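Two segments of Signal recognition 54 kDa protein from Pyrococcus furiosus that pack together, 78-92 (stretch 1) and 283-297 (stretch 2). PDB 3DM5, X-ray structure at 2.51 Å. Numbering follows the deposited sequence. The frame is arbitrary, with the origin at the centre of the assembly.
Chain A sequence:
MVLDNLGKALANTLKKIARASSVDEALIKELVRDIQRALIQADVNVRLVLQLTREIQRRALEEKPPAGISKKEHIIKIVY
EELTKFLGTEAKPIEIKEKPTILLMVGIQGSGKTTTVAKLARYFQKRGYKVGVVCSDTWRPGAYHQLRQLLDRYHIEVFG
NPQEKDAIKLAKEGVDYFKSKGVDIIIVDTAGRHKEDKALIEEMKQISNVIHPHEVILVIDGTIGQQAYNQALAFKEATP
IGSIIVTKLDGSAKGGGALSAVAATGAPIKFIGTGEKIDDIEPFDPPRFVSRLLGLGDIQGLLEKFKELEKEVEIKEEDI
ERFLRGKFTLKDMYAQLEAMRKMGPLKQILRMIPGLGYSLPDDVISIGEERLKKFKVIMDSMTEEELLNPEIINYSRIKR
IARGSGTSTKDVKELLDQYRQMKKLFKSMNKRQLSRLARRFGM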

# COMPACT_ATOMS: atom_id res chain seq x y z
N ILE A 78 -24.65 4.16 18.18
CA ILE A 78 -24.81 2.71 18.04
C ILE A 78 -23.48 1.99 17.76
O ILE A 78 -23.12 1.04 18.44
CB ILE A 78 -25.81 2.38 16.92
CG1 ILE A 78 -27.19 2.96 17.25
CG2 ILE A 78 -25.87 0.88 16.72
CD1 ILE A 78 -28.23 2.79 16.15
N VAL A 79 -22.75 2.46 16.75
CA VAL A 79 -21.44 1.92 16.43
C VAL A 79 -20.49 1.97 17.63
O VAL A 79 -19.82 0.99 17.92
CB VAL A 79 -20.81 2.67 15.23
CG1 VAL A 79 -19.34 2.30 15.02
CG2 VAL A 79 -21.57 2.39 13.98
N TYR A 80 -20.40 3.10 18.32
CA TYR A 80 -19.46 3.23 19.43
C TYR A 80 -19.78 2.23 20.53
O TYR A 80 -18.87 1.67 21.14
CB TYR A 80 -19.53 4.62 20.02
CG TYR A 80 -18.85 4.76 21.35
CD1 TYR A 80 -19.56 5.07 22.51
CD2 TYR A 80 -17.48 4.63 21.46
CE1 TYR A 80 -18.92 5.23 23.73
CE2 TYR A 80 -16.84 4.78 22.68
CZ TYR A 80 -17.55 5.08 23.81
OH TYR A 80 -16.89 5.22 25.01
N GLU A 81 -21.07 2.03 20.75
CA GLU A 81 -21.57 1.22 21.85
C GLU A 81 -21.43 -0.27 21.56
O GLU A 81 -21.05 -1.06 22.43
CB GLU A 81 -23.02 1.61 22.15
CG GLU A 81 -23.82 0.61 22.97
CD GLU A 81 -25.26 1.07 23.17
OE1 GLU A 81 -26.01 0.34 23.86
OE2 GLU A 81 -25.62 2.15 22.65
N GLU A 82 -21.74 -0.64 20.33
CA GLU A 82 -21.55 -2.01 19.89
C GLU A 82 -20.08 -2.45 19.93
O GLU A 82 -19.76 -3.53 20.44
CB GLU A 82 -22.17 -2.22 18.51
CG GLU A 82 -23.68 -2.27 18.56
CD GLU A 82 -24.19 -3.23 19.63
OE1 GLU A 82 -23.64 -4.35 19.76
OE2 GLU A 82 -25.14 -2.85 20.35
N LEU A 83 -19.19 -1.61 19.39
CA LEU A 83 -17.77 -1.88 19.38
C LEU A 83 -17.22 -1.98 20.80
O LEU A 83 -16.38 -2.82 21.09
CB LEU A 83 -16.99 -0.80 18.59
CG LEU A 83 -16.86 -1.03 17.08
CD1 LEU A 83 -16.05 0.08 16.40
CD2 LEU A 83 -16.24 -2.39 16.79
N THR A 84 -17.71 -1.13 21.71
CA THR A 84 -17.26 -1.20 23.09
C THR A 84 -17.60 -2.53 23.77
O THR A 84 -16.77 -3.06 24.50
CB THR A 84 -17.73 -0.01 23.96
OG1 THR A 84 -17.18 1.20 23.44
CG2 THR A 84 -17.22 -0.17 25.41
N LYS A 85 -18.80 -3.05 23.52
CA LYS A 85 -19.20 -4.34 24.11
C LYS A 85 -18.40 -5.47 23.48
O LYS A 85 -18.13 -6.49 24.12
CB LYS A 85 -20.70 -4.62 23.95
CG LYS A 85 -21.60 -3.67 24.72
CD LYS A 85 -23.06 -3.84 24.33
CE LYS A 85 -23.90 -2.70 24.90
NZ LYS A 85 -25.32 -2.71 24.42
N PHE A 86 -18.02 -5.26 22.23
CA PHE A 86 -17.33 -6.24 21.42
C PHE A 86 -15.92 -6.45 21.97
O PHE A 86 -15.30 -7.49 21.74
CB PHE A 86 -17.31 -5.73 19.98
CG PHE A 86 -16.83 -6.73 18.96
CD1 PHE A 86 -17.56 -7.86 18.69
CD2 PHE A 86 -15.70 -6.47 18.20
CE1 PHE A 86 -17.14 -8.74 17.73
CE2 PHE A 86 -15.28 -7.34 17.24
CZ PHE A 86 -16.00 -8.48 17.00
N LEU A 87 -15.42 -5.46 22.71
CA LEU A 87 -14.08 -5.53 23.29
C LEU A 87 -14.09 -5.57 24.83
O LEU A 87 -13.14 -5.12 25.47
CB LEU A 87 -13.20 -4.37 22.78
CG LEU A 87 -13.02 -4.23 21.26
CD1 LEU A 87 -12.09 -3.10 20.87
CD2 LEU A 87 -12.50 -5.48 20.64
N GLY A 88 -15.16 -6.10 25.41
CA GLY A 88 -15.21 -6.28 26.86
C GLY A 88 -16.07 -5.34 27.71
O GLY A 88 -16.08 -5.49 28.94
N THR A 89 -16.75 -4.38 27.09
CA THR A 89 -17.72 -3.51 27.76
C THR A 89 -17.18 -2.51 28.79
O THR A 89 -17.46 -1.32 28.71
CB THR A 89 -18.85 -4.32 28.40
OG1 THR A 89 -19.49 -5.11 27.39
CG2 THR A 89 -19.86 -3.39 29.01
N GLU A 90 -16.42 -2.98 29.78
CA GLU A 90 -15.90 -2.06 30.79
C GLU A 90 -14.62 -2.57 31.39
O GLU A 90 -14.30 -3.75 31.31
CB GLU A 90 -16.92 -1.87 31.91
CG GLU A 90 -17.35 -3.19 32.52
CD GLU A 90 -18.29 -3.03 33.69
OE1 GLU A 90 -18.89 -4.04 34.09
OE2 GLU A 90 -18.43 -1.90 34.20
N ALA A 91 -13.89 -1.65 32.01
CA ALA A 91 -12.67 -1.98 32.74
C ALA A 91 -12.90 -2.95 33.90
O ALA A 91 -13.88 -2.83 34.65
CB ALA A 91 -12.01 -0.69 33.25
N LYS A 92 -12.01 -3.92 34.03
CA LYS A 92 -11.97 -4.79 35.20
C LYS A 92 -10.56 -4.71 35.74
O LYS A 92 -9.72 -5.53 35.39
CB LYS A 92 -12.28 -6.24 34.82
CG LYS A 92 -13.60 -6.44 34.10
CD LYS A 92 -14.77 -6.63 35.07
CE LYS A 92 -15.92 -7.38 34.41
NZ LYS A 92 -16.30 -6.82 33.08
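Stretch 2, residues 283-297: PFDPPRFVSRLLGLG

Stretch 2 enters as an extended segment, turns into a short helix that begins at Pro286, and lays that helix across the helix that carries Tyr80, Leu83 and Thr84. The two axes approach to 8.7 Å, and their N-to-C directions make an angle of 126°, so the helices run closer to antiparallel than to parallel but cross obliquely. The start of the second helix therefore meets Thr84 and the loop that follows the first helix, while its later turns move back toward Val79 and Tyr80. Together the stretches bury 722 Å².

Pro283 is out of reach. Phe284, extended at phi/psi -105/118 with chi1 t, begins the contact: its CE2 lies 3.3 Å from Leu87 O, and that oxygen sits at the ring edge. Its backbone is tied to the loop through water 2, which accepts from Lys92 N at 2.8 Å and donates to Phe284 O at 2.6 Å. Asp285, also extended, repeats the pattern with its side chain: water 1 accepts from Ala91 N at 3.0 Å and donates to Asp285 OD1 at 2.7 Å, while Ala91 CB lies 3.7 Å from Asp285 CG. Here the backbones come near, with Ala91 CA 4.4 Å from Asp285 CA. Asp285 holds the N-cap position, yet its side chain makes no capping bond.

Two prolines open the helix, where the missing amide hydrogens cost no helical bond. Pro286 points toward stretch 1 and packs on the loop backbone, its CG 3.4 Å from Leu87 O and its CD 3.6 Å from Ala91 N. Gly88 passes close by at phi 105; a CB there would lie 3.5 Å from Pro286 CG and jam against the preceding carbonyl, so this backbone itself calls for glycine. Pro287 sits against Thr84 and Thr89, with its CA 3.5 Å from Thr84 CG2 and its CG 3.4 Å from Thr89 O. Its carbonyl supplies the direct polar link: Tyr80 OH donates to Pro287 O at 2.9 Å, the one direct hydrogen bond between the stretches.

Arg288 points away. Phe289 brings its ring edge to Leu87, with CE2 3.9 Å from Leu87 CD1. Val290, one turn after Pro286, points toward the first helix and fits among several side chains: its CG2 is 3.6 Å from Leu87 CD1, and its CG1 is 3.6 Å from Thr84 OG1 and 3.8 Å from Tyr80 CD2. That hydroxyl gives its proton within its own helix, Thr84 OG1 donating to Tyr80 O at 2.9 Å.

Ser291 CB lies 3.9 Å from Tyr80 CE2, while Arg292 is out of reach. Leu294 continues the apolar line, its CD2 3.6 Å from Leu83 CD1. Gly295, at positive phi, leaves the helical conformation in a Schellman motif, and Leu296 returns toward the contact, placing CD1 3.5 Å from Tyr80 CD2. The rule is economical: prolines fill the turn where helix gives way to loop, apolar side chains line the crossing, and one tyrosine hydroxyl reaches a carbonyl.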

# COMPACT_ATOMS: atom_id res chain seq x y z
N PRO A 283 -3.21 0.21 30.77
CA PRO A 283 -4.35 -0.56 31.25
C PRO A 283 -5.43 -0.56 30.18
O PRO A 283 -5.50 0.37 29.37
CB PRO A 283 -4.81 0.21 32.49
CG PRO A 283 -3.65 1.05 32.88
CD PRO A 283 -2.93 1.38 31.61
N PHE A 284 -6.26 -1.60 30.18
CA PHE A 284 -7.27 -1.74 29.16
C PHE A 284 -8.64 -1.40 29.72
O PHE A 284 -9.15 -2.03 30.65
CB PHE A 284 -7.26 -3.14 28.56
CG PHE A 284 -8.11 -3.28 27.31
CD1 PHE A 284 -7.68 -2.73 26.11
CD2 PHE A 284 -9.30 -3.96 27.34
CE1 PHE A 284 -8.46 -2.86 24.95
CE2 PHE A 284 -10.08 -4.10 26.20
CZ PHE A 284 -9.65 -3.55 25.00
N ASP A 285 -9.22 -0.37 29.13
CA ASP A 285 -10.49 0.17 29.55
C ASP A 285 -11.28 0.35 28.26
O ASP A 285 -11.17 1.38 27.59
CB ASP A 285 -10.27 1.51 30.28
CG ASP A 285 -11.55 2.12 30.82
OD1 ASP A 285 -12.66 1.71 30.41
OD2 ASP A 285 -11.44 3.03 31.66
N PRO A 286 -12.05 -0.70 27.90
CA PRO A 286 -12.77 -0.85 26.62
C PRO A 286 -13.38 0.44 26.06
O PRO A 286 -13.08 0.78 24.93
CB PRO A 286 -13.85 -1.90 26.94
CG PRO A 286 -13.17 -2.78 27.93
CD PRO A 286 -12.28 -1.85 28.78
N PRO A 287 -14.22 1.14 26.85
CA PRO A 287 -14.88 2.34 26.31
C PRO A 287 -13.91 3.45 25.92
O PRO A 287 -14.17 4.18 24.97
CB PRO A 287 -15.77 2.81 27.48
CG PRO A 287 -15.82 1.69 28.42
CD PRO A 287 -14.57 0.91 28.26
N ARG A 288 -12.81 3.59 26.67
CA ARG A 288 -11.78 4.59 26.40
C ARG A 288 -10.94 4.18 25.21
O ARG A 288 -10.55 5.01 24.39
CB ARG A 288 -10.86 4.71 27.60
CG ARG A 288 -11.56 4.90 28.91
CD ARG A 288 -11.60 6.35 29.29
NE ARG A 288 -12.72 6.61 30.19
CZ ARG A 288 -13.14 7.83 30.52
NH1 ARG A 288 -12.52 8.90 30.03
NH2 ARG A 288 -14.17 7.97 31.34
N PHE A 289 -10.64 2.89 25.13
CA PHE A 289 -9.85 2.36 24.04
C PHE A 289 -10.62 2.49 22.72
O PHE A 289 -10.12 3.02 21.75
CB PHE A 289 -9.47 0.92 24.35
CG PHE A 289 -8.72 0.22 23.26
CD1 PHE A 289 -7.34 0.24 23.23
CD2 PHE A 289 -9.41 -0.51 22.28
CE1 PHE A 289 -6.64 -0.43 22.24
CE2 PHE A 289 -8.72 -1.18 21.30
CZ PHE A 289 -7.32 -1.14 21.28
N VAL A 290 -11.86 2.02 22.71
CA VAL A 290 -12.68 2.08 21.51
C VAL A 290 -12.92 3.53 21.10
O VAL A 290 -13.09 3.84 19.93
CB VAL A 290 -14.02 1.38 21.71
CG1 VAL A 290 -15.03 1.82 20.67
CG2 VAL A 290 -13.83 -0.09 21.64
N SER A 291 -12.91 4.42 22.08
CA SER A 291 -13.04 5.84 21.81
C SER A 291 -11.81 6.44 21.11
O SER A 291 -11.98 7.23 20.19
CB SER A 291 -13.37 6.60 23.11
OG SER A 291 -13.55 7.98 22.87
N ARG A 292 -10.59 6.10 21.54
CA ARG A 292 -9.39 6.52 20.80
C ARG A 292 -9.36 5.85 19.42
O ARG A 292 -9.07 6.49 18.41
CB ARG A 292 -8.09 6.16 21.53
CG ARG A 292 -8.17 6.27 23.02
CD ARG A 292 -7.84 7.67 23.51
NE ARG A 292 -6.40 7.88 23.63
CZ ARG A 292 -5.85 8.77 24.44
NH1 ARG A 292 -6.62 9.53 25.22
NH2 ARG A 292 -4.52 8.90 24.50
N LEU A 293 -9.68 4.56 19.40
CA LEU A 293 -9.77 3.82 18.16
C LEU A 293 -10.59 4.61 17.13
O LEU A 293 -10.07 4.94 16.07
CB LEU A 293 -10.37 2.42 18.39
CG LEU A 293 -10.27 1.41 17.25
CD1 LEU A 293 -8.82 1.05 16.95
CD2 LEU A 293 -11.07 0.16 17.58
N LEU A 294 -11.84 4.94 17.46
CA LEU A 294 -12.75 5.59 16.50
C LEU A 294 -12.51 7.10 16.27
O LEU A 294 -13.21 7.73 15.49
CB LEU A 294 -14.20 5.37 16.92
CG LEU A 294 -14.59 3.90 17.03
CD1 LEU A 294 -15.98 3.81 17.55
CD2 LEU A 294 -14.49 3.25 15.68
N GLY A 295 -11.53 7.66 16.95
CA GLY A 295 -11.18 9.05 16.76
C GLY A 295 -12.16 10.03 17.38
O GLY A 295 -12.24 11.18 16.96
N LEU A 296 -12.88 9.57 18.40
CA LEU A 296 -13.90 10.36 19.07
C LEU A 296 -13.28 11.35 20.02
O LEU A 296 -12.21 11.10 20.58
CB LEU A 296 -14.84 9.45 19.85
CG LEU A 296 -15.57 8.45 18.96
CD1 LEU A 296 -16.52 7.56 19.73
CD2 LEU A 296 -16.29 9.21 17.89
N GLY A 297 -13.96 12.48 20.20
CA GLY A 297 -13.57 13.48 21.18
C GLY A 297 -12.23 14.12 20.90
O GLY A 297 -11.54 14.57 21.82
O HOH W 1 -14.68 1.19 32.15
O HOH W 2 -10.15 -4.07 31.90